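Local coordinates for Glyco_hydro_cc domain-containing protein (Pseudomonas viridiflava, PDB 6UAV) that probably hydrolyses internal beta-1,3-glucosidic bonds of glucans, as an endo-beta-1,3-glucanase of glycoside hydrolase family 128 built on a TIM barrel, at residues A[10-15]-A[26-31]; A[33-38]-A[50-55]; A[86-91]-A[123-128]; A[130-135]-A[171-176]. One frame throughout, in Å; residues are numbered along the deposited sequence.

All four contacts tie loops to strands, to other loops or between helix ends of one eight-stranded parallel TIM barrel. Contacts 1 and 2 reach neighbouring strands 27-29 and 51-56, with centres about 12 and 13 Å from that of the chain; contacts 3 and 4 lie farther out, about 17 Å, in loops and helix ends. Contact 1 joins polar bonds and a bridging water to an indole face, whereas contact 2 relies on proline against phenylalanine. Contact 3 is a loop pair held by one doubly used backbone carbonyl and a threonine hydroxyl; contact 4 joins a helix start to a helix end by apolar packing with a water-bridged polar fringe. Gly124 N and Gly130 O, a probable hydrogen bond, link contacts 3 and 4.

Contact 1: A[10-15]-A[26-31]; sequences YDVASP and SWWYNW
In the TIM barrel, the loop that follows strand 6-9 and leads into helix 15-22 folds against strand 27-29 and the residues just after it. Tyr10 N donates to Tyr29 O over 3.2 Å, meeting the carbonyl nearly along its C=O axis. Asp11 is the centre of an inverse gamma turn, closed by a weak bond from Val12 N to Tyr10 O. Its CG stands anti to the backbone N (chi1 -169°), so the carboxylate runs alongside Asn30; Asn30 ND2 reaches Asp11 OD1 at 2.9 Å, lying above the carboxylate plane while the acceptor stays in the amide plane. ND2 also donates to Lys34 O, and Asn30 OD1 is hydrogen-bonded to Ser32 OG, so both ends of the amide are used. Water 1 donates to Asp11 OD1 at 2.7 Å and to Val12 O at 2.6 Å, and accepts from Trp28 NE1 at 3.0 Å in the indole plane. Over one face of that ring sits the branched Val12, its CG2 4.0 Å from the centroid of the Trp28 five-membered ring, a CH-pi contact. The loop opens the crossover from strand 6-9 through helix 15-22 to parallel strand 27-29, the beta-alpha-beta unit from which a TIM barrel is built.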
loop_
_atom_site.group_PDB
_atom_site.type_symbol
_atom_site.label_atom_id
_atom_site.label_comp_id
_atom_site.label_asym_id
_atom_site.label_seq_id
_atom_site.Cartn_x
_atom_site.Cartn_y
_atom_site.Cartn_z
ATOM N N TYR A 10 -6.215 -2.263 5.381
ATOM C CA TYR A 10 -7.005 -2.834 6.493
ATOM C C TYR A 10 -7.556 -4.174 6.055
ATOM O O TYR A 10 -8.062 -4.258 4.958
ATOM C CB TYR A 10 -8.164 -1.928 6.924
ATOM C CG TYR A 10 -8.958 -2.388 8.117
ATOM C CD1 TYR A 10 -8.354 -2.455 9.360
ATOM C CD2 TYR A 10 -10.297 -2.705 8.023
ATOM C CE1 TYR A 10 -9.073 -2.850 10.468
ATOM C CE2 TYR A 10 -11.013 -3.163 9.117
ATOM C CZ TYR A 10 -10.397 -3.227 10.351
ATOM O OH TYR A 10 -11.056 -3.615 11.504
ATOM N N ASP A 11 -7.576 -5.155 6.940
ATOM C CA ASP A 11 -8.183 -6.462 6.605
ATOM C C ASP A 11 -9.705 -6.347 6.785
ATOM O O ASP A 11 -10.268 -6.897 7.750
ATOM C CB ASP A 11 -7.558 -7.575 7.434
ATOM C CG ASP A 11 -7.954 -8.956 6.962
ATOM O OD1 ASP A 11 -8.350 -9.096 5.774
ATOM O OD2 ASP A 11 -7.733 -9.886 7.740
ATOM N N VAL A 12 -10.373 -5.753 5.794
ATOM C CA VAL A 12 -11.847 -5.587 5.857
ATOM C C VAL A 12 -12.458 -6.994 5.943
ATOM O O VAL A 12 -12.144 -7.860 5.072
ATOM C CB VAL A 12 -12.368 -4.856 4.632
ATOM C CG1 VAL A 12 -13.869 -4.789 4.684
ATOM C CG2 VAL A 12 -11.760 -3.475 4.507
ATOM N N ALA A 13 -13.265 -7.244 6.981
ATOM C CA ALA A 13 -13.875 -8.576 7.257
ATOM C C ALA A 13 -15.407 -8.518 7.077
ATOM O O ALA A 13 -16.032 -9.438 6.453
ATOM C CB ALA A 13 -13.446 -9.039 8.619
ATOM N N SER A 14 -15.992 -7.373 7.318
ATOM C CA SER A 14 -17.448 -7.243 7.457
ATOM C C SER A 14 -18.009 -6.591 6.212
ATOM O O SER A 14 -17.603 -5.492 5.895
ATOM C CB SER A 14 -17.760 -6.435 8.641
ATOM O OG SER A 14 -19.161 -6.224 8.717
ATOM N N PRO A 15 -19.023 -7.205 5.578
ATOM C CA PRO A 15 -19.778 -6.530 4.522
ATOM C C PRO A 15 -20.327 -5.182 5.010
ATOM O O PRO A 15 -20.321 -4.237 4.263
ATOM C CB PRO A 15 -20.902 -7.509 4.158
ATOM C CG PRO A 15 -20.340 -8.834 4.576
ATOM C CD PRO A 15 -19.520 -8.583 5.830
ATOM N N SER A 26 -12.346 3.049 -3.350
ATOM C CA SER A 26 -12.306 2.182 -4.547
ATOM C C SER A 26 -11.640 0.845 -4.241
ATOM O O SER A 26 -11.989 -0.130 -4.914
ATOM C CB SER A 26 -11.660 2.921 -5.648
ATOM O OG SER A 26 -12.626 3.825 -6.139
ATOM N N TRP A 27 -10.714 0.758 -3.274
ATOM C CA TRP A 27 -9.978 -0.517 -3.138
ATOM C C TRP A 27 -9.436 -0.699 -1.732
ATOM O O TRP A 27 -9.377 0.263 -0.956
ATOM C CB TRP A 27 -8.843 -0.576 -4.175
ATOM C CG TRP A 27 -7.719 0.369 -3.879
ATOM C CD1 TRP A 27 -7.728 1.732 -4.024
ATOM C CD2 TRP A 27 -6.461 0.053 -3.254
ATOM N NE1 TRP A 27 -6.552 2.279 -3.580
ATOM C CE2 TRP A 27 -5.751 1.263 -3.112
ATOM C CE3 TRP A 27 -5.866 -1.130 -2.840
ATOM C CZ2 TRP A 27 -4.450 1.282 -2.628
ATOM C CZ3 TRP A 27 -4.585 -1.096 -2.366
ATOM C CH2 TRP A 27 -3.898 0.090 -2.220
ATOM N N TRP A 28 -9.050 -1.907 -1.442
ATOM C CA TRP A 28 -8.337 -2.190 -0.182
ATOM C C TRP A 28 -7.358 -3.319 -0.379
ATOM O O TRP A 28 -7.404 -4.017 -1.387
ATOM C CB TRP A 28 -9.308 -2.524 0.964
ATOM C CG TRP A 28 -9.776 -3.955 1.087
ATOM C CD1 TRP A 28 -9.300 -4.863 1.984
ATOM C CD2 TRP A 28 -10.778 -4.648 0.338
ATOM N NE1 TRP A 28 -9.963 -6.048 1.890
ATOM C CE2 TRP A 28 -10.892 -5.947 0.887
ATOM C CE3 TRP A 28 -11.628 -4.279 -0.720
ATOM C CZ2 TRP A 28 -11.791 -6.892 0.399
ATOM C CZ3 TRP A 28 -12.539 -5.214 -1.158
ATOM C CH2 TRP A 28 -12.582 -6.505 -0.649
ATOM N N TYR A 29 -6.526 -3.541 0.635
ATOM C CA TYR A 29 -5.659 -4.723 0.627
ATOM C C TYR A 29 -5.415 -5.050 2.078
ATOM O O TYR A 29 -5.741 -4.217 2.918
ATOM C CB TYR A 29 -4.380 -4.457 -0.182
ATOM C CG TYR A 29 -3.364 -3.640 0.566
ATOM C CD1 TYR A 29 -3.516 -2.265 0.744
ATOM C CD2 TYR A 29 -2.253 -4.249 1.096
ATOM C CE1 TYR A 29 -2.562 -1.528 1.422
ATOM C CE2 TYR A 29 -1.308 -3.531 1.777
ATOM C CZ TYR A 29 -1.467 -2.158 1.959
ATOM O OH TYR A 29 -0.514 -1.445 2.619
ATOM N N ASN A 30 -4.877 -6.223 2.327
ATOM C CA ASN A 30 -4.771 -6.758 3.705
ATOM C C ASN A 30 -3.415 -7.410 3.921
ATOM O O ASN A 30 -3.328 -8.208 4.842
ATOM C CB ASN A 30 -5.905 -7.731 4.034
ATOM C CG ASN A 30 -5.804 -9.017 3.240
ATOM O OD1 ASN A 30 -4.902 -9.144 2.394
ATOM N ND2 ASN A 30 -6.686 -9.958 3.547
ATOM N N TRP A 31 -2.395 -6.993 3.192
ATOM C CA TRP A 31 -1.014 -7.506 3.331
ATOM C C TRP A 31 -0.944 -9.014 3.022
ATOM O O TRP A 31 0.020 -9.626 3.398
ATOM C CB TRP A 31 -0.419 -7.204 4.707
ATOM C CG TRP A 31 -0.379 -5.740 4.980
ATOM C CD1 TRP A 31 0.607 -4.862 4.643
ATOM C CD2 TRP A 31 -1.357 -4.964 5.705
ATOM N NE1 TRP A 31 0.307 -3.602 5.073
ATOM C CE2 TRP A 31 -0.899 -3.619 5.713
ATOM C CE3 TRP A 31 -2.559 -5.281 6.342
ATOM C CZ2 TRP A 31 -1.624 -2.596 6.363
ATOM C CZ3 TRP A 31 -3.252 -4.282 7.003
ATOM C CH2 TRP A 31 -2.798 -2.970 6.971
HETATM O O HOH W 1 -10.010 -8.435 3.695
#

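Contact 2: A[33-38]-A[50-55]; sequences PKPHDR and VDFVPM
The TIM-barrel loop between strand 27-29 and helix 44-48 lies here against strand 51-56, running roughly counter to it (152° between the touching parts). Apolar packing carries most of the contact. Phe52 has its CG anti to the backbone N (chi1 169°), which sends the ring out to the loop, where the Pro35 ring crosses it obliquely over one face. Pro35 CG lies 3.8 Å from the centroid of the Phe52 ring, a CH-pi contact 19° off the normal; a flat aromatic and a rigid proline match because both offer broad, preformed surfaces. The peptide before this proline joins in, with Lys34 C 3.4 Å from Phe52 CZ. Tyr69 of helix 63-72 touches both rings, and Trp28 meets Phe52 from strand 27-29, so the phenylalanine is buried among aromatic neighbours.

Polar atoms meet the strand without hydrogen bonding to it. Pro33 O lies at the edge of the Phe52 ring, in its plane, and approaches Pro54 CB to 3.3 Å. At the far end, Pro33 N has no hydrogen to give and simply rests 3.2 Å from Met55 O.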
loop_
_atom_site.group_PDB
_atom_site.type_symbol
_atom_site.label_atom_id
_atom_site.label_comp_id
_atom_site.label_asym_id
_atom_site.label_seq_id
_atom_site.Cartn_x
_atom_site.Cartn_y
_atom_site.Cartn_z
ATOM N N PRO A 33 -2.332 -12.643 0.344
ATOM C CA PRO A 33 -2.728 -12.923 -1.036
ATOM C C PRO A 33 -4.231 -13.026 -1.321
ATOM O O PRO A 33 -4.623 -13.078 -2.482
ATOM C CB PRO A 33 -2.087 -14.282 -1.297
ATOM C CG PRO A 33 -1.136 -14.534 -0.182
ATOM C CD PRO A 33 -1.646 -13.749 1.021
ATOM N N LYS A 34 -5.082 -13.086 -0.291
ATOM C CA LYS A 34 -6.556 -13.207 -0.468
ATOM C C LYS A 34 -7.274 -12.367 0.565
ATOM O O LYS A 34 -6.746 -12.140 1.669
ATOM C CB LYS A 34 -6.957 -14.660 -0.304
ATOM C CG LYS A 34 -6.656 -15.517 -1.524
ATOM C CD LYS A 34 -6.708 -16.955 -1.225
ATOM C CE LYS A 34 -6.349 -17.838 -2.423
ATOM N NZ LYS A 34 -5.774 -19.103 -1.929
ATOM N N PRO A 35 -8.516 -11.968 0.268
ATOM C CA PRO A 35 -9.310 -11.243 1.241
ATOM C C PRO A 35 -9.636 -12.112 2.454
ATOM O O PRO A 35 -9.508 -13.368 2.443
ATOM C CB PRO A 35 -10.605 -10.893 0.522
ATOM C CG PRO A 35 -10.347 -11.144 -0.914
ATOM C CD PRO A 35 -9.245 -12.179 -0.990
ATOM N N HIS A 36 -10.102 -11.439 3.491
ATOM C CA HIS A 36 -10.579 -12.115 4.713
ATOM C C HIS A 36 -11.615 -13.192 4.351
ATOM O O HIS A 36 -12.450 -12.972 3.461
ATOM C CB HIS A 36 -11.214 -11.122 5.665
ATOM C CG HIS A 36 -11.413 -11.677 7.032
ATOM N ND1 HIS A 36 -12.430 -12.532 7.343
ATOM C CD2 HIS A 36 -10.675 -11.520 8.160
ATOM C CE1 HIS A 36 -12.332 -12.854 8.632
ATOM N NE2 HIS A 36 -11.295 -12.186 9.172
ATOM N N ASP A 37 -11.568 -14.329 5.022
ATOM C CA ASP A 37 -12.416 -15.496 4.669
ATOM C C ASP A 37 -13.905 -15.154 4.800
ATOM O O ASP A 37 -14.711 -15.779 4.070
ATOM C CB ASP A 37 -12.072 -16.743 5.502
ATOM C CG ASP A 37 -10.820 -17.485 5.012
ATOM O OD1 ASP A 37 -10.392 -17.269 3.831
ATOM O OD2 ASP A 37 -10.218 -18.218 5.849
ATOM N N ARG A 38 -14.259 -14.191 5.644
ATOM C CA ARG A 38 -15.677 -13.777 5.841
ATOM C C ARG A 38 -16.247 -13.286 4.504
ATOM O O ARG A 38 -17.474 -13.484 4.271
ATOM C CB ARG A 38 -15.763 -12.770 6.981
ATOM C CG ARG A 38 -17.199 -12.431 7.340
ATOM C CD ARG A 38 -17.237 -11.497 8.539
ATOM N NE ARG A 38 -18.591 -11.047 8.852
ATOM C CZ ARG A 38 -18.893 -10.076 9.717
ATOM N NH1 ARG A 38 -20.160 -9.740 9.925
ATOM N NH2 ARG A 38 -17.928 -9.482 10.387
ATOM N N VAL A 50 -16.013 -2.040 -5.127
ATOM C CA VAL A 50 -14.658 -2.014 -4.510
ATOM C C VAL A 50 -13.871 -3.186 -5.083
ATOM O O VAL A 50 -14.471 -4.204 -5.529
ATOM C CB VAL A 50 -14.704 -2.009 -2.965
ATOM C CG1 VAL A 50 -15.440 -0.790 -2.439
ATOM C CG2 VAL A 50 -15.364 -3.267 -2.444
ATOM N N ASP A 51 -12.558 -3.009 -5.186
ATOM C CA ASP A 51 -11.675 -4.136 -5.583
ATOM C C ASP A 51 -10.673 -4.417 -4.474
ATOM O O ASP A 51 -10.273 -3.524 -3.761
ATOM C CB ASP A 51 -11.058 -3.944 -6.960
ATOM C CG ASP A 51 -10.093 -2.800 -7.089
ATOM O OD1 ASP A 51 -10.588 -1.655 -7.212
ATOM O OD2 ASP A 51 -8.852 -3.065 -7.067
ATOM N N PHE A 52 -10.307 -5.676 -4.327
ATOM C CA PHE A 52 -9.231 -6.126 -3.398
ATOM C C PHE A 52 -7.957 -6.348 -4.218
ATOM O O PHE A 52 -8.025 -6.945 -5.311
ATOM C CB PHE A 52 -9.605 -7.454 -2.747
ATOM C CG PHE A 52 -8.499 -8.138 -1.987
ATOM C CD1 PHE A 52 -8.129 -7.689 -0.732
ATOM C CD2 PHE A 52 -7.786 -9.194 -2.561
ATOM C CE1 PHE A 52 -7.103 -8.325 -0.039
ATOM C CE2 PHE A 52 -6.756 -9.794 -1.854
ATOM C CZ PHE A 52 -6.397 -9.342 -0.608
ATOM N N VAL A 53 -6.807 -5.956 -3.702
ATOM C CA VAL A 53 -5.487 -6.121 -4.388
ATOM C C VAL A 53 -4.652 -7.037 -3.537
ATOM O O VAL A 53 -4.415 -6.766 -2.372
ATOM C CB VAL A 53 -4.758 -4.788 -4.630
ATOM C CG1 VAL A 53 -3.375 -4.990 -5.291
ATOM C CG2 VAL A 53 -5.622 -3.857 -5.452
ATOM N N PRO A 54 -4.302 -8.220 -4.068
ATOM C CA PRO A 54 -3.534 -9.177 -3.284
ATOM C C PRO A 54 -2.098 -8.692 -3.058
ATOM O O PRO A 54 -1.570 -7.946 -3.868
ATOM C CB PRO A 54 -3.416 -10.425 -4.124
ATOM C CG PRO A 54 -3.969 -10.074 -5.448
ATOM C CD PRO A 54 -4.617 -8.697 -5.418
ATOM N N MET A 55 -1.431 -9.281 -2.054
ATOM C CA MET A 55 -0.050 -8.917 -1.746
ATOM C C MET A 55 0.769 -10.149 -1.361
ATOM O O MET A 55 0.293 -11.019 -0.653
ATOM C CB MET A 55 0.018 -7.940 -0.581
ATOM C CG MET A 55 1.460 -7.573 -0.218
ATOM S SD MET A 55 1.545 -6.106 0.829
ATOM C CE MET A 55 3.160 -5.517 0.346
#

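Contact 3: A[86-91]-A[123-128]; sequences NLVDQA and WGTMTG
Two loops of the TIM barrel, one after strand 78-81 and one after strand 115-121, meet around a single carbonyl at the C-terminal end of the barrel, where TIM-barrel enzymes carry their active sites. Asn86 O accepts two backbone N-H groups: Thr125 N at 2.9 Å, in the carbonyl plane, and Met126 N at 3.0 Å, above that plane and with a straighter N-H (168°). Gly124 CA adds a CA-H...O contact to this oxygen at 3.3 Å; with no side chain there, the loop can come so close, since a beta carbon would collide with Asn86 O. A third bond runs the other way, Val88 N donating to Thr125 OG1 over 3.0 Å. The threonine hydroxyl stands between its backbone N and carbonyl carbon (chi1 59°), and it also meets water 2 at 2.8 Å, which donates to Asp89 OD1. A threonine suits this site by giving a hydroxyl to the turn and a methyl, CG2, to Leu87 CD1. Leu87 divides its methyls, CD1 against Thr125 and CD2 3.6 Å from Gly124 CA. The type I turn from Leu87 to Gln90 is closed by Gln90 N bonding to Leu87 O. The Asn86 amide nitrogen is taken up by Asn122 O and Tyr129 O. Trp135 of helix 132-146 packs on Asn86 and Met126, while Trp123 reaches Pro132 on that helix and Met169 and Arg172 on helix 166-173.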
loop_
_atom_site.group_PDB
_atom_site.type_symbol
_atom_site.label_atom_id
_atom_site.label_comp_id
_atom_site.label_asym_id
_atom_site.label_seq_id
_atom_site.Cartn_x
_atom_site.Cartn_y
_atom_site.Cartn_z
ATOM N N ASN A 86 13.311 -3.262 4.008
ATOM C CA ASN A 86 14.392 -2.650 4.812
ATOM C C ASN A 86 13.955 -2.470 6.268
ATOM O O ASN A 86 14.641 -1.745 6.959
ATOM C CB ASN A 86 14.887 -1.377 4.156
ATOM C CG ASN A 86 13.846 -0.286 3.994
ATOM O OD1 ASN A 86 12.677 -0.602 3.740
ATOM N ND2 ASN A 86 14.311 0.966 4.064
ATOM N N LEU A 87 12.830 -3.028 6.691
ATOM C CA LEU A 87 12.455 -2.965 8.124
ATOM C C LEU A 87 12.625 -4.395 8.652
ATOM O O LEU A 87 12.003 -5.329 8.103
ATOM C CB LEU A 87 11.011 -2.500 8.298
ATOM C CG LEU A 87 10.781 -0.980 8.288
ATOM C CD1 LEU A 87 11.422 -0.315 9.503
ATOM C CD2 LEU A 87 11.196 -0.340 6.973
ATOM N N VAL A 88 13.374 -4.546 9.726
ATOM C CA VAL A 88 13.637 -5.911 10.258
ATOM C C VAL A 88 12.353 -6.529 10.815
ATOM O O VAL A 88 12.230 -7.795 10.769
ATOM C CB VAL A 88 14.717 -5.813 11.322
ATOM C CG1 VAL A 88 14.889 -7.163 11.963
ATOM C CG2 VAL A 88 16.022 -5.271 10.741
ATOM N N ASP A 89 11.409 -5.713 11.298
ATOM C CA ASP A 89 10.162 -6.257 11.879
ATOM C C ASP A 89 9.115 -6.479 10.787
ATOM O O ASP A 89 7.985 -6.905 11.120
ATOM C CB ASP A 89 9.612 -5.329 12.972
ATOM C CG ASP A 89 9.045 -4.064 12.391
ATOM O OD1 ASP A 89 9.805 -3.308 11.756
ATOM O OD2 ASP A 89 7.833 -3.886 12.509
ATOM N N GLN A 90 9.410 -6.174 9.532
ATOM C CA GLN A 90 8.461 -6.390 8.422
ATOM C C GLN A 90 9.068 -7.454 7.476
ATOM O O GLN A 90 9.583 -8.470 7.982
ATOM C CB GLN A 90 8.195 -5.067 7.749
ATOM C CG GLN A 90 7.537 -4.041 8.671
ATOM C CD GLN A 90 6.159 -4.468 9.075
ATOM O OE1 GLN A 90 5.468 -5.164 8.359
ATOM N NE2 GLN A 90 5.720 -4.008 10.237
ATOM N N ALA A 91 9.037 -7.266 6.157
ATOM C CA ALA A 91 9.509 -8.284 5.214
ATOM C C ALA A 91 10.961 -8.662 5.523
ATOM O O ALA A 91 11.328 -9.863 5.309
ATOM C CB ALA A 91 9.287 -7.835 3.787
ATOM N N TRP A 123 11.379 4.454 5.551
ATOM C CA TRP A 123 12.675 4.649 6.218
ATOM C C TRP A 123 12.877 3.481 7.131
ATOM O O TRP A 123 11.927 3.172 7.844
ATOM C CB TRP A 123 12.742 5.979 6.973
ATOM C CG TRP A 123 14.170 6.353 7.201
ATOM C CD1 TRP A 123 14.964 6.122 8.272
ATOM C CD2 TRP A 123 14.992 6.929 6.191
ATOM N NE1 TRP A 123 16.237 6.536 7.995
ATOM C CE2 TRP A 123 16.281 7.037 6.718
ATOM C CE3 TRP A 123 14.697 7.412 4.912
ATOM C CZ2 TRP A 123 17.319 7.622 6.003
ATOM C CZ3 TRP A 123 15.710 8.028 4.226
ATOM C CH2 TRP A 123 17.003 8.060 4.734
ATOM N N GLY A 124 14.055 2.848 7.079
ATOM C CA GLY A 124 14.218 1.485 7.567
ATOM C C GLY A 124 15.131 1.366 8.755
ATOM O O GLY A 124 15.667 2.391 9.256
ATOM N N THR A 125 15.250 0.118 9.161
ATOM C CA THR A 125 16.036 -0.336 10.339
ATOM C C THR A 125 17.081 -1.365 9.925
ATOM O O THR A 125 18.004 -1.642 10.720
ATOM C CB THR A 125 15.110 -0.844 11.435
ATOM O OG1 THR A 125 14.384 -1.916 10.849
ATOM C CG2 THR A 125 14.199 0.252 11.947
ATOM N N MET A 126 16.973 -1.981 8.760
ATOM C CA MET A 126 17.967 -2.979 8.323
ATOM C C MET A 126 19.347 -2.310 8.248
ATOM O O MET A 126 19.494 -1.219 7.688
ATOM C CB MET A 126 17.607 -3.548 6.938
ATOM C CG MET A 126 18.624 -4.557 6.378
ATOM S SD MET A 126 17.968 -5.181 4.832
ATOM C CE MET A 126 16.797 -6.371 5.437
ATOM N N THR A 127 20.355 -2.921 8.862
ATOM C CA THR A 127 21.730 -2.394 8.850
ATOM C C THR A 127 22.143 -1.922 7.458
ATOM O O THR A 127 22.115 -2.730 6.508
ATOM C CB THR A 127 22.750 -3.447 9.308
ATOM O OG1 THR A 127 22.280 -3.925 10.559
ATOM C CG2 THR A 127 24.120 -2.833 9.437
ATOM N N GLY A 128 22.604 -0.667 7.367
ATOM C CA GLY A 128 23.064 -0.066 6.097
ATOM C C GLY A 128 21.937 0.368 5.183
ATOM O O GLY A 128 22.244 1.142 4.203
HETATM O O HOH W 2 12.226 -2.790 12.393
#

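Contact 4: A[130-135]-A[171-176]; sequences GDPVAW and DRLSRY
Val133 is the side chain on which this TIM-barrel contact turns, between the start of helix 132-146 and the C-terminal end of helix 166-173 with the residues after it. Its two methyls split the work. CG2 lies 4.0 Å from Leu173 CD2, the two side chains sliding past each other in opposite directions. CG1 sits over one face of the Arg175 guanidinium, 3.9 Å from Arg175 NE. The same CG1 also comes 3.5 Å from Tyr176 OH. The Arg175 chain, bent at chi3 (-70°), lays its guanidinium across the valine, and its CG lies over one face of the Tyr176 ring.

Farther out, the hydroxyl of Tyr176 is hydrogen-bonded to Asp137, which ties the phenol to the helix that carries Val133. Asp131 is the N-cap: its OD1 accepts from Val133 N at 2.9 Å, fixing the first turn. Water 3 donates to that OD1 at 2.7 Å and accepts from Arg172 NH1 at 2.8 Å in the guanidinium plane. A compact valine thus suits the apolar centre. The charged atoms of Asp131 and Arg172 stay 5.0 Å apart (OD1 to NH1), so their attraction is probably relayed by water 3 rather than made as a direct salt bridge.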
loop_
_atom_site.group_PDB
_atom_site.type_symbol
_atom_site.label_atom_id
_atom_site.label_comp_id
_atom_site.label_asym_id
_atom_site.label_seq_id
_atom_site.Cartn_x
_atom_site.Cartn_y
_atom_site.Cartn_z
ATOM N N GLY A 130 18.691 1.855 6.003
ATOM C CA GLY A 130 17.639 2.789 6.484
ATOM C C GLY A 130 17.072 3.586 5.312
ATOM O O GLY A 130 15.836 3.842 5.242
ATOM N N ASP A 131 17.942 4.028 4.425
ATOM C CA ASP A 131 17.564 4.904 3.304
ATOM C C ASP A 131 16.994 4.012 2.222
ATOM O O ASP A 131 17.727 3.148 1.715
ATOM C CB ASP A 131 18.766 5.653 2.747
ATOM C CG ASP A 131 18.444 6.613 1.615
ATOM O OD1 ASP A 131 17.346 6.598 1.079
ATOM O OD2 ASP A 131 19.353 7.445 1.331
ATOM N N PRO A 132 15.726 4.182 1.815
ATOM C CA PRO A 132 15.156 3.308 0.790
ATOM C C PRO A 132 15.882 3.410 -0.545
ATOM O O PRO A 132 15.823 2.462 -1.356
ATOM C CB PRO A 132 13.719 3.793 0.656
ATOM C CG PRO A 132 13.717 5.177 1.248
ATOM C CD PRO A 132 14.735 5.131 2.364
ATOM N N VAL A 133 16.577 4.510 -0.765
ATOM C CA VAL A 133 17.384 4.713 -1.985
ATOM C C VAL A 133 18.548 3.746 -1.941
ATOM O O VAL A 133 18.900 3.155 -2.963
ATOM C CB VAL A 133 17.815 6.186 -2.193
ATOM C CG1 VAL A 133 18.837 6.314 -3.313
ATOM C CG2 VAL A 133 16.617 7.028 -2.555
ATOM N N ALA A 134 19.188 3.596 -0.793
ATOM C CA ALA A 134 20.328 2.664 -0.703
ATOM C C ALA A 134 19.793 1.261 -0.934
ATOM O O ALA A 134 20.442 0.486 -1.661
ATOM C CB ALA A 134 20.994 2.747 0.643
ATOM N N TRP A 135 18.672 0.908 -0.340
ATOM C CA TRP A 135 18.125 -0.462 -0.510
ATOM C C TRP A 135 17.772 -0.684 -1.985
ATOM O O TRP A 135 18.185 -1.720 -2.557
ATOM C CB TRP A 135 16.990 -0.720 0.507
ATOM C CG TRP A 135 16.532 -2.156 0.535
ATOM C CD1 TRP A 135 16.922 -3.100 1.424
ATOM C CD2 TRP A 135 15.771 -2.826 -0.469
ATOM N NE1 TRP A 135 16.372 -4.315 1.091
ATOM C CE2 TRP A 135 15.658 -4.182 -0.089
ATOM C CE3 TRP A 135 15.109 -2.402 -1.642
ATOM C CZ2 TRP A 135 15.001 -5.133 -0.856
ATOM C CZ3 TRP A 135 14.414 -3.331 -2.387
ATOM C CH2 TRP A 135 14.364 -4.677 -1.994
ATOM N N ASP A 171 9.400 12.790 -4.330
ATOM C CA ASP A 171 10.363 13.478 -5.252
ATOM C C ASP A 171 11.696 12.755 -5.212
ATOM O O ASP A 171 12.295 12.492 -6.305
ATOM C CB ASP A 171 10.480 14.963 -4.962
ATOM C CG ASP A 171 9.293 15.776 -5.415
ATOM O OD1 ASP A 171 8.385 15.168 -6.067
ATOM O OD2 ASP A 171 9.280 17.010 -5.119
ATOM N N ARG A 172 12.199 12.439 -4.023
ATOM C CA ARG A 172 13.508 11.764 -3.910
ATOM C C ARG A 172 13.438 10.430 -4.660
ATOM O O ARG A 172 14.392 10.139 -5.405
ATOM C CB ARG A 172 13.930 11.652 -2.445
ATOM C CG ARG A 172 14.347 12.989 -1.843
ATOM C CD ARG A 172 14.093 13.162 -0.330
ATOM N NE ARG A 172 14.682 12.063 0.427
ATOM C CZ ARG A 172 15.034 12.119 1.716
ATOM N NH1 ARG A 172 15.583 11.061 2.302
ATOM N NH2 ARG A 172 14.845 13.238 2.403
ATOM N N LEU A 173 12.342 9.678 -4.502
ATOM C CA LEU A 173 12.231 8.313 -5.099
ATOM C C LEU A 173 11.883 8.363 -6.584
ATOM O O LEU A 173 11.967 7.339 -7.234
ATOM C CB LEU A 173 11.220 7.470 -4.334
ATOM C CG LEU A 173 11.674 7.056 -2.932
ATOM C CD1 LEU A 173 10.518 6.475 -2.168
ATOM C CD2 LEU A 173 12.791 6.059 -2.968
ATOM N N SER A 174 11.570 9.533 -7.132
ATOM C CA SER A 174 11.267 9.656 -8.578
ATOM C C SER A 174 12.520 9.326 -9.393
ATOM O O SER A 174 12.346 8.982 -10.591
ATOM C CB SER A 174 10.673 10.985 -8.943
ATOM O OG SER A 174 11.524 12.076 -8.681
ATOM N N ARG A 175 13.725 9.359 -8.762
ATOM C CA ARG A 175 14.986 9.103 -9.500
ATOM C C ARG A 175 14.890 7.790 -10.285
ATOM O O ARG A 175 15.617 7.666 -11.269
ATOM C CB ARG A 175 16.178 9.047 -8.554
ATOM C CG ARG A 175 16.083 7.975 -7.493
ATOM C CD ARG A 175 16.948 8.251 -6.291
ATOM N NE ARG A 175 18.292 8.075 -6.751
ATOM C CZ ARG A 175 19.345 8.777 -6.345
ATOM N NH1 ARG A 175 19.217 9.736 -5.439
ATOM N NH2 ARG A 175 20.530 8.511 -6.891
ATOM N N TYR A 176 14.004 6.851 -9.894
ATOM C CA TYR A 176 13.901 5.521 -10.568
ATOM C C TYR A 176 13.032 5.647 -11.824
ATOM O O TYR A 176 12.960 4.674 -12.583
ATOM C CB TYR A 176 13.411 4.435 -9.599
ATOM C CG TYR A 176 14.379 4.259 -8.458
ATOM C CD1 TYR A 176 15.597 3.618 -8.654
ATOM C CD2 TYR A 176 14.162 4.868 -7.254
ATOM C CE1 TYR A 176 16.532 3.520 -7.644
ATOM C CE2 TYR A 176 15.071 4.762 -6.218
ATOM C CZ TYR A 176 16.267 4.101 -6.419
ATOM O OH TYR A 176 17.197 4.049 -5.432
HETATM O O HOH W 3 16.227 8.979 0.485
#